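Metal-dependent hydrolase (Lactobacillus plantarum, PDB 2F6K) probably acts as a manganese-bound amidohydrolase-family decarboxylase, of the kind that removes carbon dioxide from aminocarboxymuconate semialdehyde in tryptophan breakdown. Local coordinates at residues Y10-V23 with F63-N77. Residues are numbered along the deposited sequence; the frame is centred on the assembly and turned at random.
Sequences YLPTSYVEALKRHV and FGDKAETIRLVEAAN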
loop_
_atom_site.group_PDB
_atom_site.type_symbol
_atom_site.label_atom_id
_atom_site.label_comp_id
_atom_site.label_asym_id
_atom_site.label_seq_id
_atom_site.Cartn_x
_atom_site.Cartn_y
_atom_site.Cartn_z
ATOM N N TYR A 10 -23.637 -13.419 14.402
ATOM C CA TYR A 10 -24.968 -13.282 13.820
ATOM C C TYR A 10 -24.857 -12.294 12.660
ATOM O O TYR A 10 -23.923 -11.497 12.616
ATOM C CB TYR A 10 -25.978 -12.773 14.860
ATOM C CG TYR A 10 -25.729 -11.373 15.391
ATOM C CD1 TYR A 10 -26.646 -10.348 15.167
ATOM C CD2 TYR A 10 -24.587 -11.079 16.130
ATOM C CE1 TYR A 10 -26.434 -9.061 15.666
ATOM C CE2 TYR A 10 -24.368 -9.793 16.632
ATOM C CZ TYR A 10 -25.295 -8.793 16.396
ATOM O OH TYR A 10 -25.082 -7.531 16.898
ATOM N N LEU A 11 -25.789 -12.357 11.714
ATOM C CA LEU A 11 -25.751 -11.453 10.567
ATOM C C LEU A 11 -27.085 -10.771 10.286
ATOM O O LEU A 11 -27.988 -11.382 9.723
ATOM C CB LEU A 11 -25.296 -12.200 9.304
ATOM C CG LEU A 11 -23.830 -12.650 9.214
ATOM C CD1 LEU A 11 -23.587 -13.860 10.101
ATOM C CD2 LEU A 11 -23.491 -12.999 7.782
ATOM N N PRO A 12 -27.230 -9.496 10.696
ATOM C CA PRO A 12 -28.468 -8.740 10.466
ATOM C C PRO A 12 -28.721 -8.672 8.956
ATOM O O PRO A 12 -27.777 -8.651 8.159
ATOM C CB PRO A 12 -28.145 -7.364 11.049
ATOM C CG PRO A 12 -27.211 -7.684 12.171
ATOM C CD PRO A 12 -26.293 -8.720 11.530
ATOM N N THR A 13 -29.983 -8.632 8.551
ATOM C CA THR A 13 -30.272 -8.585 7.128
ATOM C C THR A 13 -29.670 -7.350 6.468
ATOM O O THR A 13 -29.166 -7.431 5.347
ATOM C CB THR A 13 -31.789 -8.641 6.863
ATOM O OG1 THR A 13 -32.454 -7.698 7.704
ATOM C CG2 THR A 13 -32.325 -10.033 7.152
ATOM N N SER A 14 -29.701 -6.215 7.161
ATOM C CA SER A 14 -29.146 -4.978 6.617
ATOM C C SER A 14 -27.643 -5.108 6.429
ATOM O O SER A 14 -27.072 -4.516 5.518
ATOM C CB SER A 14 -29.441 -3.794 7.547
ATOM O OG SER A 14 -28.901 -4.000 8.843
ATOM N N TYR A 15 -27.001 -5.872 7.305
ATOM C CA TYR A 15 -25.560 -6.087 7.220
ATOM C C TYR A 15 -25.244 -6.941 5.989
ATOM O O TYR A 15 -24.289 -6.665 5.259
ATOM C CB TYR A 15 -25.067 -6.790 8.486
ATOM C CG TYR A 15 -23.604 -7.168 8.466
ATOM C CD1 TYR A 15 -22.610 -6.192 8.505
ATOM C CD2 TYR A 15 -23.215 -8.503 8.423
ATOM C CE1 TYR A 15 -21.261 -6.539 8.503
ATOM C CE2 TYR A 15 -21.873 -8.862 8.423
ATOM C CZ TYR A 15 -20.898 -7.876 8.466
ATOM O OH TYR A 15 -19.563 -8.232 8.503
ATOM N N VAL A 16 -26.049 -7.979 5.770
ATOM C CA VAL A 16 -25.877 -8.868 4.626
ATOM C C VAL A 16 -26.059 -8.085 3.324
ATOM O O VAL A 16 -25.296 -8.259 2.372
ATOM C CB VAL A 16 -26.906 -10.031 4.664
ATOM C CG1 VAL A 16 -26.881 -10.808 3.360
ATOM C CG2 VAL A 16 -26.591 -10.963 5.826
ATOM N N GLU A 17 -27.070 -7.219 3.282
ATOM C CA GLU A 17 -27.319 -6.427 2.081
ATOM C C GLU A 17 -26.183 -5.440 1.858
ATOM O O GLU A 17 -25.842 -5.122 0.720
ATOM C CB GLU A 17 -28.648 -5.679 2.189
ATOM C CG GLU A 17 -29.798 -6.574 2.614
ATOM C CD GLU A 17 -31.167 -5.954 2.381
ATOM O OE1 GLU A 17 -31.315 -4.723 2.563
ATOM O OE2 GLU A 17 -32.101 -6.709 2.028
ATOM N N ALA A 18 -25.594 -4.957 2.946
ATOM C CA ALA A 18 -24.488 -4.019 2.837
ATOM C C ALA A 18 -23.258 -4.737 2.268
ATOM O O ALA A 18 -22.479 -4.155 1.508
ATOM C CB ALA A 18 -24.168 -3.413 4.210
ATOM N N LEU A 19 -23.084 -6.004 2.634
ATOM C CA LEU A 19 -21.943 -6.758 2.136
ATOM C C LEU A 19 -22.074 -6.985 0.638
ATOM O O LEU A 19 -21.105 -6.797 -0.103
ATOM C CB LEU A 19 -21.802 -8.102 2.862
ATOM C CG LEU A 19 -21.333 -8.073 4.324
ATOM C CD1 LEU A 19 -21.316 -9.481 4.895
ATOM C CD2 LEU A 19 -19.952 -7.445 4.405
ATOM N N LYS A 20 -23.258 -7.375 0.178
ATOM C CA LYS A 20 -23.445 -7.601 -1.252
ATOM C C LYS A 20 -23.261 -6.307 -2.043
ATOM O O LYS A 20 -22.656 -6.288 -3.114
ATOM C CB LYS A 20 -24.839 -8.170 -1.538
ATOM C CG LYS A 20 -25.065 -9.562 -0.991
ATOM C CD LYS A 20 -26.452 -10.093 -1.361
ATOM C CE LYS A 20 -26.747 -11.430 -0.668
ATOM N NZ LYS A 20 -25.694 -12.462 -0.939
ATOM N N ARG A 21 -23.779 -5.222 -1.494
ATOM C CA ARG A 21 -23.708 -3.929 -2.146
ATOM C C ARG A 21 -22.312 -3.293 -2.213
ATOM O O ARG A 21 -21.971 -2.672 -3.216
ATOM C CB ARG A 21 -24.698 -2.976 -1.457
ATOM C CG ARG A 21 -24.781 -1.579 -2.057
ATOM C CD ARG A 21 -26.027 -0.803 -1.592
ATOM N NE ARG A 21 -25.923 -0.254 -0.238
ATOM C CZ ARG A 21 -26.270 -0.894 0.879
ATOM N NH1 ARG A 21 -26.754 -2.128 0.827
ATOM N NH2 ARG A 21 -26.142 -0.295 2.056
ATOM N N HIS A 22 -21.497 -3.468 -1.175
ATOM C CA HIS A 22 -20.174 -2.832 -1.147
ATOM C C HIS A 22 -18.945 -3.714 -1.354
ATOM O O HIS A 22 -17.876 -3.218 -1.704
ATOM C CB HIS A 22 -19.989 -2.058 0.169
ATOM C CG HIS A 22 -20.978 -0.951 0.369
ATOM N ND1 HIS A 22 -21.110 0.099 -0.514
ATOM C CD2 HIS A 22 -21.888 -0.736 1.349
ATOM C CE1 HIS A 22 -22.060 0.914 -0.087
ATOM N NE2 HIS A 22 -22.549 0.430 1.042
ATOM N N VAL A 23 -19.072 -5.011 -1.128
ATOM C CA VAL A 23 -17.921 -5.879 -1.292
ATOM C C VAL A 23 -18.077 -6.803 -2.490
ATOM O O VAL A 23 -19.011 -7.604 -2.549
ATOM C CB VAL A 23 -17.692 -6.736 -0.028
ATOM C CG1 VAL A 23 -16.472 -7.621 -0.212
ATOM C CG2 VAL A 23 -17.520 -5.840 1.189
ATOM N N PHE A 63 -17.967 1.578 5.381
ATOM C CA PHE A 63 -17.808 1.546 3.931
ATOM C C PHE A 63 -17.565 2.912 3.315
ATOM O O PHE A 63 -17.607 3.054 2.097
ATOM C CB PHE A 63 -19.035 0.903 3.279
ATOM C CG PHE A 63 -19.315 -0.486 3.772
ATOM C CD1 PHE A 63 -18.411 -1.517 3.534
ATOM C CD2 PHE A 63 -20.464 -0.755 4.514
ATOM C CE1 PHE A 63 -18.643 -2.799 4.033
ATOM C CE2 PHE A 63 -20.709 -2.029 5.017
ATOM C CZ PHE A 63 -19.797 -3.054 4.778
ATOM N N GLY A 64 -17.309 3.917 4.151
ATOM C CA GLY A 64 -17.057 5.249 3.631
ATOM C C GLY A 64 -18.231 6.200 3.755
ATOM O O GLY A 64 -18.113 7.389 3.448
ATOM N N ASP A 65 -19.369 5.683 4.200
ATOM C CA ASP A 65 -20.570 6.496 4.381
ATOM C C ASP A 65 -20.900 6.525 5.885
ATOM O O ASP A 65 -21.329 5.522 6.462
ATOM C CB ASP A 65 -21.733 5.881 3.587
ATOM C CG ASP A 65 -22.994 6.728 3.624
ATOM O OD1 ASP A 65 -23.339 7.275 4.694
ATOM O OD2 ASP A 65 -23.658 6.831 2.575
ATOM N N LYS A 66 -20.702 7.680 6.510
ATOM C CA LYS A 66 -20.958 7.840 7.939
ATOM C C LYS A 66 -22.380 7.501 8.372
ATOM O O LYS A 66 -22.580 6.696 9.286
ATOM C CB LYS A 66 -20.639 9.262 8.384
ATOM C CG LYS A 66 -20.782 9.457 9.877
ATOM C CD LYS A 66 -20.412 10.865 10.292
ATOM C CE LYS A 66 -20.696 11.077 11.767
ATOM N NZ LYS A 66 -20.673 12.518 12.117
ATOM N N ALA A 67 -23.369 8.116 7.735
ATOM C CA ALA A 67 -24.761 7.843 8.094
ATOM C C ALA A 67 -25.074 6.350 8.002
ATOM O O ALA A 67 -25.756 5.793 8.869
ATOM C CB ALA A 67 -25.704 8.624 7.191
ATOM N N GLU A 68 -24.580 5.706 6.948
ATOM C CA GLU A 68 -24.813 4.279 6.755
ATOM C C GLU A 68 -24.135 3.453 7.857
ATOM O O GLU A 68 -24.707 2.479 8.357
ATOM C CB GLU A 68 -24.295 3.833 5.385
ATOM C CG GLU A 68 -24.513 2.360 5.104
ATOM C CD GLU A 68 -23.763 1.884 3.880
ATOM O OE1 GLU A 68 -22.554 2.179 3.772
ATOM O OE2 GLU A 68 -24.378 1.206 3.034
ATOM N N THR A 69 -22.915 3.831 8.219
ATOM C CA THR A 69 -22.190 3.126 9.270
ATOM C C THR A 69 -22.974 3.198 10.584
ATOM O O THR A 69 -23.137 2.200 11.287
ATOM C CB THR A 69 -20.791 3.750 9.499
ATOM O OG1 THR A 69 -19.982 3.557 8.332
ATOM C CG2 THR A 69 -20.111 3.113 10.707
ATOM N N ILE A 70 -23.461 4.387 10.910
ATOM C CA ILE A 70 -24.220 4.589 12.133
ATOM C C ILE A 70 -25.550 3.840 12.105
ATOM O O ILE A 70 -26.047 3.375 13.133
ATOM C CB ILE A 70 -24.477 6.091 12.355
ATOM C CG1 ILE A 70 -23.167 6.764 12.762
ATOM C CG2 ILE A 70 -25.535 6.296 13.422
ATOM C CD1 ILE A 70 -23.279 8.237 13.065
ATOM N N ARG A 71 -26.122 3.728 10.916
ATOM C CA ARG A 71 -27.394 3.055 10.730
ATOM C C ARG A 71 -27.191 1.540 10.852
ATOM O O ARG A 71 -27.978 0.845 11.495
ATOM C CB ARG A 71 -27.942 3.438 9.351
ATOM C CG ARG A 71 -29.376 3.056 9.074
ATOM C CD ARG A 71 -29.819 3.599 7.722
ATOM N NE ARG A 71 -29.027 3.063 6.612
ATOM C CZ ARG A 71 -28.897 1.767 6.324
ATOM N NH1 ARG A 71 -29.507 0.844 7.065
ATOM N NH2 ARG A 71 -28.158 1.393 5.285
ATOM N N LEU A 72 -26.118 1.034 10.254
ATOM C CA LEU A 72 -25.834 -0.393 10.295
ATOM C C LEU A 72 -25.513 -0.855 11.705
ATOM O O LEU A 72 -25.968 -1.916 12.136
ATOM C CB LEU A 72 -24.684 -0.733 9.346
ATOM C CG LEU A 72 -25.061 -0.635 7.862
ATOM C CD1 LEU A 72 -23.836 -0.903 6.990
ATOM C CD2 LEU A 72 -26.166 -1.641 7.552
ATOM N N VAL A 73 -24.732 -0.050 12.421
ATOM C CA VAL A 73 -24.374 -0.366 13.798
ATOM C C VAL A 73 -25.641 -0.410 14.659
ATOM O O VAL A 73 -25.822 -1.333 15.448
ATOM C CB VAL A 73 -23.403 0.681 14.384
ATOM C CG1 VAL A 73 -23.287 0.498 15.887
ATOM C CG2 VAL A 73 -22.046 0.539 13.739
ATOM N N GLU A 74 -26.517 0.580 14.499
ATOM C CA GLU A 74 -27.754 0.626 15.271
ATOM C C GLU A 74 -28.657 -0.566 14.955
ATOM O O GLU A 74 -29.310 -1.110 15.847
ATOM C CB GLU A 74 -28.503 1.941 15.010
ATOM C CG GLU A 74 -27.716 3.180 15.434
ATOM C CD GLU A 74 -28.501 4.486 15.306
ATOM O OE1 GLU A 74 -29.244 4.653 14.311
ATOM O OE2 GLU A 74 -28.356 5.354 16.200
ATOM N N ALA A 75 -28.689 -0.982 13.692
ATOM C CA ALA A 75 -29.523 -2.120 13.306
ATOM C C ALA A 75 -28.962 -3.413 13.893
ATOM O O ALA A 75 -29.710 -4.319 14.254
ATOM C CB ALA A 75 -29.605 -2.228 11.786
ATOM N N ALA A 76 -27.638 -3.489 13.994
ATOM C CA ALA A 76 -26.978 -4.673 14.529
ATOM C C ALA A 76 -27.161 -4.758 16.039
ATOM O O ALA A 76 -27.360 -5.840 16.600
ATOM C CB ALA A 76 -25.493 -4.652 14.180
ATOM N N ASN A 77 -27.087 -3.618 16.710
ATOM C CA ASN A 77 -27.271 -3.631 18.149
ATOM C C ASN A 77 -28.726 -3.859 18.536
ATOM O O ASN A 77 -28.999 -4.464 19.565
ATOM C CB ASN A 77 -26.743 -2.351 18.760
ATOM C CG ASN A 77 -25.246 -2.269 18.684
ATOM O OD1 ASN A 77 -24.564 -3.284 18.544
ATOM N ND2 ASN A 77 -24.719 -1.064 18.787
HETATM O O HOH W 1 -26.327 -4.167 10.332
HETATM O O HOH W 2 -27.468 -1.290 4.082
#
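His-22 and Phe-63 stack at one end of a contact in the TIM-barrel fold of the amidohydrolases, where helix 13-22, directly after the first barrel strand, crosses helix 66-86, which follows the second. The axes of segments 13-22 and 66-77 approach to 9.4 Å, with N-to-C directions 142° apart, closer to antiparallel than parallel.

Aromatic and apolar packing comes first. The two rings form an offset stack, planes 27° apart and centroids separated by 4.7 Å, and each ring also receives the other residue's CB over a face. Beyond the histidine, the Phe-63 ring reaches Ala-18, whose CB sits 3.8 Å from CE2 and equally near Leu-72 CD1; so small a methyl lets both side chains come close to the helix. Leu-72 splits its branches, CD2 turning to the carbonyl O of Ser-14. Pro-12, the N-cap residue, lays CG against Ala-76.

Charge gathers at Glu-68. Its CG lies anti to the backbone N (chi1 -179°) and the extended chain carries the carboxylate across to helix 13-22. There OE2 accepts a hydrogen bond from NE2 of His-22 through its syn lone pair at 2.8 Å, in the ring plane, while the carboxylate stands almost perpendicular to that ring. Arg-21 NH2 adds a salt bridge to the same oxygen, although its hydrogen bond is bent and weak. Replacing His-22 with an alanine would probably deprive Glu-68 OE2 of its straighter hydrogen bond, leaving the weak one from Arg-21, and leave one face of Phe-63 without its stacking partner. A water accepts from both Arg-21 NH2 and Arg-71 NH2, bridging two like charges.

Polar links continue toward the other end. Ser-14 OG and the Leu-72 carbonyl share a water, a bridge suited to a short hydroxyl. Finally, Tyr-10 OH donates to Ala-76 O at 2.9 Å, from above the carbonyl plane.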